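Local coordinates for Iron(III) ABC transporter, periplasmic iron-compound-binding protein (Vibrio cholerae, PDB 3TEF), which probably binds iron(III)-loaded catecholate siderophores in the periplasm and passes them to an ABC transporter for import, at residues 4-9 and 124-129; 157-162 and 215-220. All coordinates share one frame; numbering follows the deposited sequence.

Contact 1 (4-9 and 124-129)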
# COMPACT_ATOMS: atom_id res chain seq x y z
N VAL A 4 -15.68 20.89 -1.42
CA VAL A 4 -15.81 19.63 -2.12
C VAL A 4 -16.27 18.60 -1.10
O VAL A 4 -15.97 18.74 0.08
CB VAL A 4 -14.47 19.17 -2.73
CG1 VAL A 4 -14.13 20.03 -3.94
CG2 VAL A 4 -13.36 19.25 -1.69
N THR A 5 -17.03 17.61 -1.55
CA THR A 5 -17.42 16.50 -0.68
C THR A 5 -16.72 15.24 -1.18
O THR A 5 -16.94 14.79 -2.30
CB THR A 5 -18.95 16.31 -0.61
OG1 THR A 5 -19.56 17.47 -0.03
CG2 THR A 5 -19.31 15.09 0.24
N ILE A 6 -15.86 14.70 -0.33
CA ILE A 6 -15.04 13.55 -0.68
C ILE A 6 -15.61 12.29 -0.05
O ILE A 6 -15.81 12.24 1.16
CB ILE A 6 -13.61 13.72 -0.14
CG1 ILE A 6 -12.98 15.00 -0.69
CG2 ILE A 6 -12.77 12.49 -0.46
CD1 ILE A 6 -12.88 15.02 -2.21
N GLU A 7 -15.83 11.28 -0.89
CA GLU A 7 -16.31 9.98 -0.42
C GLU A 7 -15.13 9.03 -0.24
O GLU A 7 -14.34 8.80 -1.17
CB GLU A 7 -17.32 9.40 -1.40
CG GLU A 7 -18.08 8.20 -0.85
CD GLU A 7 -19.45 8.03 -1.49
OE1 GLU A 7 -19.52 7.68 -2.69
OE2 GLU A 7 -20.46 8.25 -0.78
N HIS A 8 -15.01 8.46 0.96
CA HIS A 8 -13.90 7.57 1.23
C HIS A 8 -14.36 6.42 2.11
O HIS A 8 -15.57 6.27 2.39
CB HIS A 8 -12.76 8.34 1.91
CG HIS A 8 -13.16 8.96 3.20
ND1 HIS A 8 -13.61 10.26 3.29
CD2 HIS A 8 -13.23 8.45 4.44
CE1 HIS A 8 -13.93 10.53 4.54
NE2 HIS A 8 -13.71 9.45 5.26
N ARG A 9 -13.42 5.58 2.54
CA ARG A 9 -13.79 4.37 3.27
C ARG A 9 -14.61 4.67 4.52
O ARG A 9 -15.51 3.90 4.88
CB ARG A 9 -12.58 3.54 3.65
CG ARG A 9 -12.98 2.22 4.29
CD ARG A 9 -11.82 1.54 4.96
NE ARG A 9 -10.87 0.99 3.99
CZ ARG A 9 -9.85 0.23 4.34
NH1 ARG A 9 -9.66 -0.05 5.63
NH2 ARG A 9 -9.02 -0.26 3.42
N LEU A 124 -7.64 13.35 -3.83
CA LEU A 124 -6.61 14.37 -3.65
C LEU A 124 -6.72 15.46 -4.72
O LEU A 124 -6.63 16.65 -4.42
CB LEU A 124 -5.21 13.74 -3.69
CG LEU A 124 -4.90 12.73 -2.59
CD1 LEU A 124 -3.41 12.36 -2.66
CD2 LEU A 124 -5.23 13.34 -1.24
N GLY A 125 -6.91 15.06 -5.98
CA GLY A 125 -7.04 16.03 -7.05
C GLY A 125 -8.15 17.04 -6.78
O GLY A 125 -7.98 18.24 -7.02
N LYS A 126 -9.28 16.55 -6.27
CA LYS A 126 -10.41 17.41 -5.96
C LYS A 126 -10.13 18.31 -4.76
O LYS A 126 -10.47 19.49 -4.77
CB LYS A 126 -11.68 16.57 -5.72
CG LYS A 126 -12.13 15.80 -6.95
CD LYS A 126 -13.44 15.05 -6.74
CE LYS A 126 -13.25 13.78 -5.92
NZ LYS A 126 -14.51 12.96 -5.86
N VAL A 127 -9.51 17.76 -3.73
CA VAL A 127 -9.21 18.55 -2.55
C VAL A 127 -8.27 19.71 -2.87
O VAL A 127 -8.45 20.82 -2.36
CB VAL A 127 -8.60 17.67 -1.44
CG1 VAL A 127 -7.97 18.54 -0.35
CG2 VAL A 127 -9.68 16.75 -0.88
N PHE A 128 -7.26 19.45 -3.70
CA PHE A 128 -6.24 20.47 -3.96
C PHE A 128 -6.36 21.16 -5.32
O PHE A 128 -5.49 21.93 -5.70
CB PHE A 128 -4.84 19.87 -3.76
CG PHE A 128 -4.61 19.41 -2.35
CD1 PHE A 128 -4.32 20.32 -1.35
CD2 PHE A 128 -4.75 18.07 -2.02
CE1 PHE A 128 -4.13 19.91 -0.03
CE2 PHE A 128 -4.56 17.64 -0.70
CZ PHE A 128 -4.26 18.57 0.29
N ALA A 129 -7.46 20.89 -6.01
CA ALA A 129 -7.67 21.46 -7.35
C ALA A 129 -6.50 21.20 -8.29
O ALA A 129 -6.01 22.10 -8.98
CB ALA A 129 -7.95 22.96 -7.24
O HOH W 1 -16.16 15.18 -4.70
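Ile6 meets the end of helix 113-128 with its long branch, which is flanked by Val127 and Lys126. The side chains of Ile6 and Val127 cross at about a right angle: CG1 of Ile6 lies 3.7 Å from CG2 of Val127, and Ile6 CD1 rests against the same methyl. Ile6 CG1 stands anti to its own carbonyl carbon (chi1 -58°), a setting that carries the branch toward the helix although the CB bond itself points neither to it nor from it. Lys126 slides past in the opposite direction, so that Ile6 CD1 touches the aliphatic chain at two places, 4.0 Å from Lys126 CB and 3.9 Å from Lys126 CE. Between CB and CE the lysine chain is bent (chi3 -77°). Its ammonium nitrogen then reaches a water, 3.0 Å from Lys126 NZ, which donates in turn to the carbonyl oxygen of Thr5 at 2.6 Å; this water bridge links the segments through polar atoms. The arrangement is helix-on-strand packing at the edge of the N-terminal lobe: strand 3-8 pairs with strand 11-16 in an antiparallel hairpin, and residues 4-8 run nearly antiparallel to residues 124-128, the angle between their N-to-C directions being 161°. Nearer the start of the strand, Val4 turns its CB toward the helix and lays CG1 3.8 Å from the carbonyl oxygen of Lys126. Ile103 of strand 102-104 touches both Ile6 and Val127, while Asn123, one turn earlier on the helix, donates its side-chain amide to the carbonyl oxygen of Glu7.

Contact 2 (157-162 and 215-220)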
# COMPACT_ATOMS: atom_id res chain seq x y z
N SER A 157 -0.99 -17.72 -16.01
CA SER A 157 -0.34 -18.50 -14.97
C SER A 157 -0.68 -18.02 -13.57
O SER A 157 -1.13 -16.88 -13.39
CB SER A 157 1.17 -18.53 -15.19
OG SER A 157 1.48 -19.18 -16.41
N ASP A 158 -0.47 -18.90 -12.60
CA ASP A 158 -0.86 -18.65 -11.22
C ASP A 158 0.28 -18.04 -10.41
O ASP A 158 1.45 -18.15 -10.77
CB ASP A 158 -1.31 -19.96 -10.57
CG ASP A 158 -0.21 -21.02 -10.55
OD1 ASP A 158 0.10 -21.57 -11.63
OD2 ASP A 158 0.34 -21.31 -9.47
N ALA A 159 -0.08 -17.36 -9.33
CA ALA A 159 0.91 -16.84 -8.41
C ALA A 159 0.44 -17.08 -6.99
O ALA A 159 -0.76 -17.04 -6.71
CB ALA A 159 1.15 -15.36 -8.63
N MET A 160 1.40 -17.34 -6.11
CA MET A 160 1.12 -17.45 -4.70
C MET A 160 1.79 -16.27 -4.04
O MET A 160 2.96 -15.99 -4.31
CB MET A 160 1.69 -18.76 -4.15
CG MET A 160 1.45 -18.96 -2.67
SD MET A 160 2.16 -20.50 -2.05
CE MET A 160 1.12 -21.70 -2.88
N LEU A 161 1.05 -15.56 -3.21
CA LEU A 161 1.59 -14.42 -2.48
C LEU A 161 1.86 -14.89 -1.06
O LEU A 161 0.95 -15.35 -0.39
CB LEU A 161 0.58 -13.26 -2.48
CG LEU A 161 0.97 -11.87 -1.96
CD1 LEU A 161 1.29 -11.87 -0.45
CD2 LEU A 161 2.11 -11.25 -2.75
N VAL A 162 3.11 -14.79 -0.63
CA VAL A 162 3.49 -15.24 0.70
C VAL A 162 4.12 -14.10 1.46
O VAL A 162 5.01 -13.43 0.95
CB VAL A 162 4.49 -16.41 0.65
CG1 VAL A 162 4.89 -16.85 2.06
CG2 VAL A 162 3.89 -17.59 -0.10
N THR A 215 4.56 -18.98 -9.98
CA THR A 215 5.19 -17.73 -9.60
C THR A 215 5.00 -17.54 -8.10
O THR A 215 3.91 -17.78 -7.57
CB THR A 215 4.55 -16.54 -10.33
OG1 THR A 215 4.83 -16.63 -11.73
CG2 THR A 215 5.10 -15.22 -9.80
N LEU A 216 6.06 -17.11 -7.44
CA LEU A 216 6.02 -16.94 -5.99
C LEU A 216 6.41 -15.50 -5.64
O LEU A 216 7.54 -15.07 -5.91
CB LEU A 216 6.96 -17.95 -5.33
CG LEU A 216 7.03 -18.10 -3.82
CD1 LEU A 216 5.65 -18.33 -3.21
CD2 LEU A 216 7.96 -19.24 -3.47
N LEU A 217 5.48 -14.76 -5.06
CA LEU A 217 5.71 -13.37 -4.69
C LEU A 217 5.86 -13.29 -3.17
O LEU A 217 4.95 -13.67 -2.44
CB LEU A 217 4.54 -12.50 -5.13
CG LEU A 217 4.16 -12.70 -6.60
CD1 LEU A 217 2.87 -11.98 -6.97
CD2 LEU A 217 5.31 -12.23 -7.49
N VAL A 218 6.99 -12.79 -2.72
CA VAL A 218 7.32 -12.84 -1.30
C VAL A 218 7.40 -11.44 -0.72
O VAL A 218 8.08 -10.57 -1.28
CB VAL A 218 8.66 -13.56 -1.09
CG1 VAL A 218 9.05 -13.56 0.39
CG2 VAL A 218 8.60 -14.97 -1.65
N VAL A 219 6.73 -11.24 0.41
CA VAL A 219 6.77 -9.98 1.15
C VAL A 219 7.47 -10.19 2.49
O VAL A 219 6.97 -10.91 3.36
CB VAL A 219 5.32 -9.44 1.40
CG1 VAL A 219 5.35 -8.13 2.19
CG2 VAL A 219 4.56 -9.25 0.07
N ASP A 220 8.64 -9.58 2.64
CA ASP A 220 9.44 -9.72 3.86
C ASP A 220 9.05 -8.64 4.85
O ASP A 220 9.64 -7.57 4.87
CB ASP A 220 10.93 -9.61 3.51
CG ASP A 220 11.83 -9.84 4.72
OD1 ASP A 220 11.33 -10.23 5.79
OD2 ASP A 220 13.06 -9.65 4.58
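Leu161 and Leu217 fit together on one face of a parallel strand pair, their side chains crossing at about a right angle. The CD2 methyl of Leu161 is the bump, set 3.6 Å from Leu217 CB and close to the carbonyl oxygen of Leu217. Leu217 sends its branch back toward Ala159, chi1 (-51°) setting CG beside the backbone N. Ala159 CB meets both Leu217 CD1, at 4.1 Å, and Thr215 CB, from directions about a right angle apart. On the reverse face a single methyl does similar work. Leu216 CD1 packs 3.6 Å from Val162 CG2 and touches Met160 CB at 4.1 Å, filling the dip between these two residues, whereas the thioether end of Met160 leads away from the pair. Beneath the side chains the backbones bond in parallel register. Met160 and Val162 each give N-H and C=O to the partner strand; the bond from Val162 N to Leu217 O, 2.8 Å long, is almost straight at 175°. At the start of the pair the bond from Thr215 N to Asp158 O is weak; separately, the carboxylate OD2 of Asp158 bonds to Thr190 OG1 and Lys214 N. Such helix-covered parallel pairing forms the core of an alpha/beta lobe in two-lobed periplasmic binding proteins. Both strands lie inside the mixed sheet of the C-terminal lobe, with 188-189 and the antiparallel 168-172 bonded to 158-165 and 252-254 to 215-220. Helix 205-211 covers the Met160 and Leu216 face through Ile208, helix 232-236 adds Phe236 against Leu216 and Val218, and on the other face Phe178 and Leu255 reach Leu161.

In the fold
From the N terminus, strand 3-8 turns back into strand 11-16, and the chain then builds the four-stranded parallel sheet of the first lobe before helix 113-128 returns to strand 3-8; contact 1 closes that long loop. The long helix 131-154 follows and carries the chain across to the second lobe, a single long helix joining two lobes being characteristic of the periplasmic binding proteins of this family. There contact 2 closes a shorter loop, from strand 158-165 to strand 215-220, within the mixed sheet. The two loops are in series and neither nest nor cross. Their centres lie 34 Å apart on opposite sides of the chain's centre, each contact tying together one lobe.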